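Local coordinates for protein extracellular ligand-binding receptor (Rhodopseudomonas palustris, PDB 4F06) that binds p-hydroxybenzoic acid and probably delivers lignin-derived benzoate derivatives to an ABC transporter as its solute-binding protein, at residues Val128-Val133 with Lys226-Gly231; Val142-Ser147 with Asp154-Phe159; Lys213-Ile216 with Leu220-Gly223. All blocks are in the same frame, centred on the assembly; numbering follows the deposited sequence.

Contact 1. Residues Val128-Val133 with Lys226-Gly231; sequences VPAAKV and KLMSTG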
# COMPACT_ATOMS: atom_id res chain seq x y z
N VAL A 128 11.30 6.56 -4.60
CA VAL A 128 12.15 7.31 -5.55
C VAL A 128 11.64 8.76 -5.67
O VAL A 128 12.46 9.68 -5.61
CB VAL A 128 12.23 6.52 -6.88
CG1 VAL A 128 12.75 7.41 -8.02
CG2 VAL A 128 13.15 5.30 -6.69
N PRO A 129 10.31 9.00 -5.84
CA PRO A 129 9.86 10.40 -5.84
C PRO A 129 10.13 11.15 -4.52
O PRO A 129 10.40 12.35 -4.56
CB PRO A 129 8.36 10.28 -6.15
CG PRO A 129 8.29 9.05 -7.04
CD PRO A 129 9.25 8.10 -6.33
N ALA A 130 10.04 10.47 -3.38
CA ALA A 130 10.33 11.13 -2.10
C ALA A 130 11.75 11.65 -2.11
O ALA A 130 11.99 12.77 -1.61
CB ALA A 130 10.12 10.18 -0.93
N ALA A 131 12.71 10.87 -2.64
CA ALA A 131 14.11 11.33 -2.66
C ALA A 131 14.30 12.50 -3.62
O ALA A 131 15.11 13.39 -3.35
CB ALA A 131 15.03 10.16 -3.03
N LYS A 132 13.59 12.46 -4.75
CA LYS A 132 13.62 13.58 -5.70
C LYS A 132 13.06 14.85 -5.06
O LYS A 132 13.67 15.92 -5.14
CB LYS A 132 12.80 13.19 -6.95
CG LYS A 132 13.55 12.22 -7.89
CD LYS A 132 12.79 11.82 -9.16
CE LYS A 132 13.73 11.26 -10.23
NZ LYS A 132 13.24 11.41 -11.64
N VAL A 133 11.95 14.73 -4.36
CA VAL A 133 11.35 15.88 -3.70
C VAL A 133 12.26 16.40 -2.57
O VAL A 133 12.41 17.60 -2.36
CB VAL A 133 9.94 15.59 -3.16
CG1 VAL A 133 9.41 16.80 -2.36
CG2 VAL A 133 8.99 15.30 -4.30
N LYS A 226 12.60 18.60 8.96
CA LYS A 226 11.42 18.32 8.15
C LYS A 226 11.20 16.80 8.08
O LYS A 226 12.14 16.02 8.22
CB LYS A 226 11.55 18.90 6.74
CG LYS A 226 11.74 20.40 6.75
CD LYS A 226 11.95 20.90 5.33
CE LYS A 226 12.04 22.42 5.28
NZ LYS A 226 11.88 22.92 3.89
N LEU A 227 9.94 16.40 7.91
CA LEU A 227 9.64 14.99 7.73
C LEU A 227 9.15 14.71 6.33
O LEU A 227 8.14 15.32 5.87
CB LEU A 227 8.58 14.56 8.73
CG LEU A 227 8.17 13.08 8.71
CD1 LEU A 227 9.37 12.21 9.01
CD2 LEU A 227 7.08 12.76 9.74
N MSE A 228 9.85 13.79 5.66
CA MSE A 228 9.40 13.22 4.38
C MSE A 228 9.11 11.75 4.68
O MSE A 228 9.90 11.03 5.34
CB MSE A 228 10.49 13.33 3.31
CG MSE A 228 10.17 12.63 1.96
SE MSE A 228 8.61 13.39 1.05
CE MSE A 228 9.41 14.92 0.68
N SER A 229 7.98 11.30 4.22
CA SER A 229 7.60 9.92 4.45
C SER A 229 6.99 9.36 3.20
O SER A 229 6.61 10.11 2.30
CB SER A 229 6.63 9.81 5.62
OG SER A 229 5.40 10.43 5.34
N THR A 230 6.82 8.03 3.12
CA THR A 230 5.84 7.50 2.20
C THR A 230 4.47 7.70 2.89
O THR A 230 4.34 7.90 4.12
CB THR A 230 6.12 6.06 1.85
OG1 THR A 230 6.14 5.28 3.06
CG2 THR A 230 7.45 5.91 1.12
N GLY A 231 3.43 7.59 2.09
CA GLY A 231 2.07 7.85 2.59
C GLY A 231 1.59 6.85 3.63
O GLY A 231 0.62 7.12 4.32
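In one alpha/beta lobe of this periplasmic binding protein, helix 123-136 packs on a face of a mixed sheet whose strands around 226-230 run parallel, and meets strand 226-230, with Ala-130 and Val-133 resting on Met-228, a selenomethionine. The contact is compact: 158 Å² is buried, and Ala-130 and Met-228 have the closest CA atoms of the two segments. Ala-130 and Val-133, three residues apart, turn toward the strand from one side of the helix.

The contact is apolar, and Met-228 makes all the close strand-side contacts. Ala-130 CB touches Met-228 CG at 3.8 Å and stands 4.1 Å from its SE, so the methyl group covers the middle of the longer chain. With CG anti to the backbone N (chi1 174°), Met-228 first rises toward the helix; bends at chi2 and chi3 then carry its terminal methyl to Val-133. There the two side chains cross at about a right angle.

Around this contact, Ala-130 also touches Phe-199 and Thr-252 on the strands flanking 226-230, and Val-133 meets Phe-360 of strand 351-363. The far end of the strand leads to the ligand site: Thr-230 OG1 is hydrogen-bonded to Asp-232, which lines the p-hydroxybenzoic acid pocket, whereas the side chain of Ala-130 is about 14 Å from a bound p-hydroxybenzoic acid. Ser-229 points away from the helix. Its OG donates to Thr-230 O over 3.0 Å from well above the carbonyl plane (52° out of it); the weak bond to Leu-250 O would have to share that one proton.

On the helix side of the strand, the selenomethionine methyl settles against one branch of Val-133 and its root: Met-228 CE is 3.6 Å from Val-133 CG1 and 3.9 Å from Val-133 CB.

Contact 2. Residues Val142-Ser147 with Asp154-Phe159; sequences VAIAVS and DAETAF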
# COMPACT_ATOMS: atom_id res chain seq x y z
N VAL A 142 20.18 13.81 5.37
CA VAL A 142 18.96 13.10 5.74
C VAL A 142 19.26 11.97 6.71
O VAL A 142 20.27 11.26 6.56
CB VAL A 142 18.26 12.55 4.47
CG1 VAL A 142 17.17 11.53 4.82
CG2 VAL A 142 17.64 13.71 3.68
N ALA A 143 18.39 11.82 7.73
CA ALA A 143 18.38 10.63 8.58
C ALA A 143 17.24 9.74 8.10
O ALA A 143 16.07 10.18 8.03
CB ALA A 143 18.12 11.02 10.04
N ILE A 144 17.59 8.50 7.75
CA ILE A 144 16.58 7.50 7.38
C ILE A 144 16.20 6.67 8.59
O ILE A 144 17.09 6.19 9.29
CB ILE A 144 17.10 6.57 6.25
CG1 ILE A 144 17.43 7.38 4.96
CG2 ILE A 144 16.13 5.42 6.00
CD1 ILE A 144 18.12 6.55 3.89
N ALA A 145 14.90 6.47 8.80
CA ALA A 145 14.45 5.59 9.88
C ALA A 145 13.37 4.70 9.26
O ALA A 145 12.33 5.20 8.82
CB ALA A 145 13.85 6.38 11.05
N VAL A 146 13.62 3.38 9.20
CA VAL A 146 12.65 2.49 8.60
C VAL A 146 12.42 1.28 9.48
O VAL A 146 13.35 0.84 10.19
CB VAL A 146 13.11 1.97 7.21
CG1 VAL A 146 13.19 3.10 6.22
CG2 VAL A 146 14.44 1.19 7.28
N SER A 147 11.20 0.71 9.45
CA SER A 147 10.97 -0.55 10.16
C SER A 147 11.90 -1.63 9.56
O SER A 147 12.06 -1.73 8.33
CB SER A 147 9.52 -0.97 10.07
OG SER A 147 8.73 0.01 10.72
N ASP A 154 13.71 -2.11 1.54
CA ASP A 154 13.56 -1.59 0.18
C ASP A 154 13.53 -0.04 0.22
O ASP A 154 14.17 0.62 -0.58
CB ASP A 154 12.24 -2.03 -0.45
CG ASP A 154 12.27 -3.36 -1.16
OD1 ASP A 154 13.24 -4.11 -1.14
OD2 ASP A 154 11.18 -3.69 -1.69
N ALA A 155 12.76 0.54 1.13
CA ALA A 155 12.63 2.01 1.19
C ALA A 155 13.98 2.65 1.49
O ALA A 155 14.35 3.67 0.88
CB ALA A 155 11.62 2.45 2.26
N GLU A 156 14.73 2.08 2.45
CA GLU A 156 16.05 2.62 2.76
C GLU A 156 16.95 2.58 1.52
O GLU A 156 17.65 3.57 1.23
CB GLU A 156 16.66 1.83 3.92
CG GLU A 156 18.10 2.23 4.22
CD GLU A 156 18.72 1.40 5.32
OE1 GLU A 156 18.11 0.50 5.84
OE2 GLU A 156 19.92 1.65 5.62
N THR A 157 17.01 1.44 0.84
CA THR A 157 17.89 1.26 -0.33
C THR A 157 17.48 2.25 -1.43
O THR A 157 18.33 2.95 -2.00
CB THR A 157 17.77 -0.18 -0.83
OG1 THR A 157 18.19 -1.05 0.24
CG2 THR A 157 18.65 -0.36 -2.04
N ALA A 158 16.17 2.35 -1.68
CA ALA A 158 15.69 3.25 -2.73
C ALA A 158 16.03 4.70 -2.42
O ALA A 158 16.46 5.48 -3.29
CB ALA A 158 14.18 3.10 -2.87
N PHE A 159 15.82 5.11 -1.16
CA PHE A 159 16.08 6.51 -0.81
C PHE A 159 17.59 6.80 -0.88
O PHE A 159 17.99 7.83 -1.45
CB PHE A 159 15.54 6.87 0.60
CG PHE A 159 15.52 8.34 0.82
CD1 PHE A 159 16.65 9.03 1.25
CD2 PHE A 159 14.37 9.06 0.54
CE1 PHE A 159 16.63 10.41 1.41
CE2 PHE A 159 14.32 10.44 0.73
CZ PHE A 159 15.47 11.12 1.14
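Apolar contacts join Val-142, Ile-144 and Val-146 on the strand to Ala-155 and Phe-159 on the helix. Val-142 CG1 reaches Phe-159 CE1 at 3.6 Å, the two side chains arriving from opposite directions, while Ile-144 CD1 comes within 3.9 Å of Phe-159 CD1. Both aliphatic groups approach the ring obliquely. Phe-159 has CG anti to its backbone N (chi1 -166°), which swings the ring over the strand. Further along, Val-146 CG1 lies 4.3 Å from Ala-155 CB.

Glu-156 contributes both apolar and polar atoms. Its side chain crosses that of Ile-144 at about a right angle, CB and CG lying against CG2 of the isoleucine, and Val-146 CG2 is 4.0 Å from Glu-156 OE1. The buried carboxylate is gripped at both oxygens, OE1 by a salt bridge to Arg-175 and OE2 by one to Lys-160.

Segments 142-147 and 154-159 run nearly antiparallel (156°), their axes 8.6 Å apart at closest approach, within the first two elements of the beta-alpha-beta unit completed by strand 169-176. Helix 123-136 packs beside helix 150-165 through Thr-127 on Ala-155 and Phe-159, and the Phe-159 ring stacks with Phe-199 of neighbouring strand 197-201.

Contact 3. Residues Lys213-Ile216 with Leu220-Gly223; sequences KAYI and LKAG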
# COMPACT_ATOMS: atom_id res chain seq x y z
N LYS A 213 3.92 11.01 16.44
CA LYS A 213 3.71 11.71 17.69
C LYS A 213 5.03 11.96 18.40
O LYS A 213 5.21 13.02 18.99
CB LYS A 213 2.76 10.90 18.56
CG LYS A 213 1.32 11.05 18.14
CD LYS A 213 0.40 10.24 19.05
CE LYS A 213 -1.08 10.56 18.85
NZ LYS A 213 -1.50 11.86 19.47
N ALA A 214 5.98 11.02 18.37
CA ALA A 214 7.29 11.24 18.99
C ALA A 214 8.08 12.33 18.28
O ALA A 214 8.81 13.09 18.93
CB ALA A 214 8.07 9.95 19.02
N TYR A 215 8.00 12.36 16.95
CA TYR A 215 8.70 13.39 16.13
C TYR A 215 8.23 14.80 16.57
O TYR A 215 9.03 15.73 16.74
CB TYR A 215 8.43 13.07 14.65
CG TYR A 215 8.62 14.19 13.69
CD1 TYR A 215 9.89 14.66 13.39
CD2 TYR A 215 7.53 14.75 13.05
CE1 TYR A 215 10.10 15.71 12.50
CE2 TYR A 215 7.70 15.79 12.11
CZ TYR A 215 8.99 16.26 11.84
OH TYR A 215 9.12 17.30 10.94
N ILE A 216 6.91 14.94 16.74
CA ILE A 216 6.35 16.23 17.17
C ILE A 216 6.66 16.49 18.65
O ILE A 216 7.13 17.59 19.00
CB ILE A 216 4.83 16.22 16.96
CG1 ILE A 216 4.48 16.13 15.47
CG2 ILE A 216 4.19 17.45 17.62
CD1 ILE A 216 3.04 15.73 15.24
N LEU A 220 11.29 17.86 17.29
CA LEU A 220 12.07 17.89 16.05
C LEU A 220 11.39 18.73 14.97
O LEU A 220 12.05 19.47 14.24
CB LEU A 220 12.34 16.48 15.53
CG LEU A 220 13.45 15.73 16.28
CD1 LEU A 220 13.03 15.33 17.70
CD2 LEU A 220 13.88 14.51 15.50
N LYS A 221 10.06 18.61 14.87
CA LYS A 221 9.31 19.33 13.85
C LYS A 221 9.47 20.85 14.09
O LYS A 221 9.76 21.61 13.13
CB LYS A 221 7.85 18.90 13.91
CG LYS A 221 7.05 19.44 12.71
CD LYS A 221 5.60 18.90 12.79
CE LYS A 221 4.76 19.11 11.53
NZ LYS A 221 4.75 20.56 11.26
N ALA A 222 9.29 21.30 15.33
CA ALA A 222 9.42 22.73 15.62
C ALA A 222 10.86 23.20 15.52
O ALA A 222 11.08 24.40 15.35
CB ALA A 222 8.87 23.00 17.00
N GLY A 223 11.81 22.28 15.60
CA GLY A 223 13.24 22.55 15.50
C GLY A 223 13.69 22.60 14.04
O GLY A 223 14.86 22.80 13.78
O HOH W 1 7.82 19.76 17.32
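Lys-221 crosses Tyr-215 obliquely with its aliphatic chain and runs on beside Ile-216. Lys-221 CB begins the contact, 3.5 Å from Tyr-215 CZ and nearly as close to CE2. Because CG is anti to the backbone N (chi1 -170°), the chain continues by the phenol end of the ring, where Lys-221 CG meets Tyr-215 OH at 3.5 Å. Lys-221 CD is next: it still touches CE2 of the tyrosine, but also comes 4.0 Å from Ile-216 CG1, the isoleucine and lysine side chains lying side by side and pointing the same way. At the tip the chain bends (chi4 -58°) and NZ leaves both segments to hydrogen-bond with Leu-247 O.

This is the turn that follows helix 206-217 and leads into strand 226-230, within the crossover between the parallel strands 197-201 and 226-230. The turn folds back on the last part of the helix, and the ring of Tyr-215 lies against the turn residues Leu-220 and Lys-221. Lys-221 N sits over one ring face, 3.7 Å from Tyr-215 CE1, and Leu-220 CB approaches obliquely at 3.7 Å from Tyr-215 CD1. The phenol oxygen is hydrogen-bonded to Val-225 O, which ties the phenol end of the ring to the chain just before the strand. Leu-220 reaches on to Met-187 and Ile-190 of helix 184-193.

The direct backbone link is weak: Leu-220 N donates to Tyr-215 O across 3.2 Å with an angle of only 130° at the hydrogen. One water adds a bridged link, donating to Ile-216 O at 2.8 Å and accepting from Ala-222 N at 2.9 Å.

From the N terminus, helix 123-136 supplies the first half of contact 1, whose loop stays open until strand 226-230. Contact 2 opens and closes inside that loop, joining strand 141-147 to the helix just after it; contact 3 closes later, also inside, where the chain turns out of helix 206-217. Contacts 2 and 3 are thus in series, with nearest atoms about 8 Å apart. Contact 1 touches both: Ala-131 CA is 3.5 Å from Phe-159 CE2, and Leu-227 N lies 3.3 Å from Tyr-215 OH. Contacts 1 and 2 attach helices 123-136 and 150-165 to one sheet, while contact 3 joins helix 206-217 to the turn leading into strand 226-230.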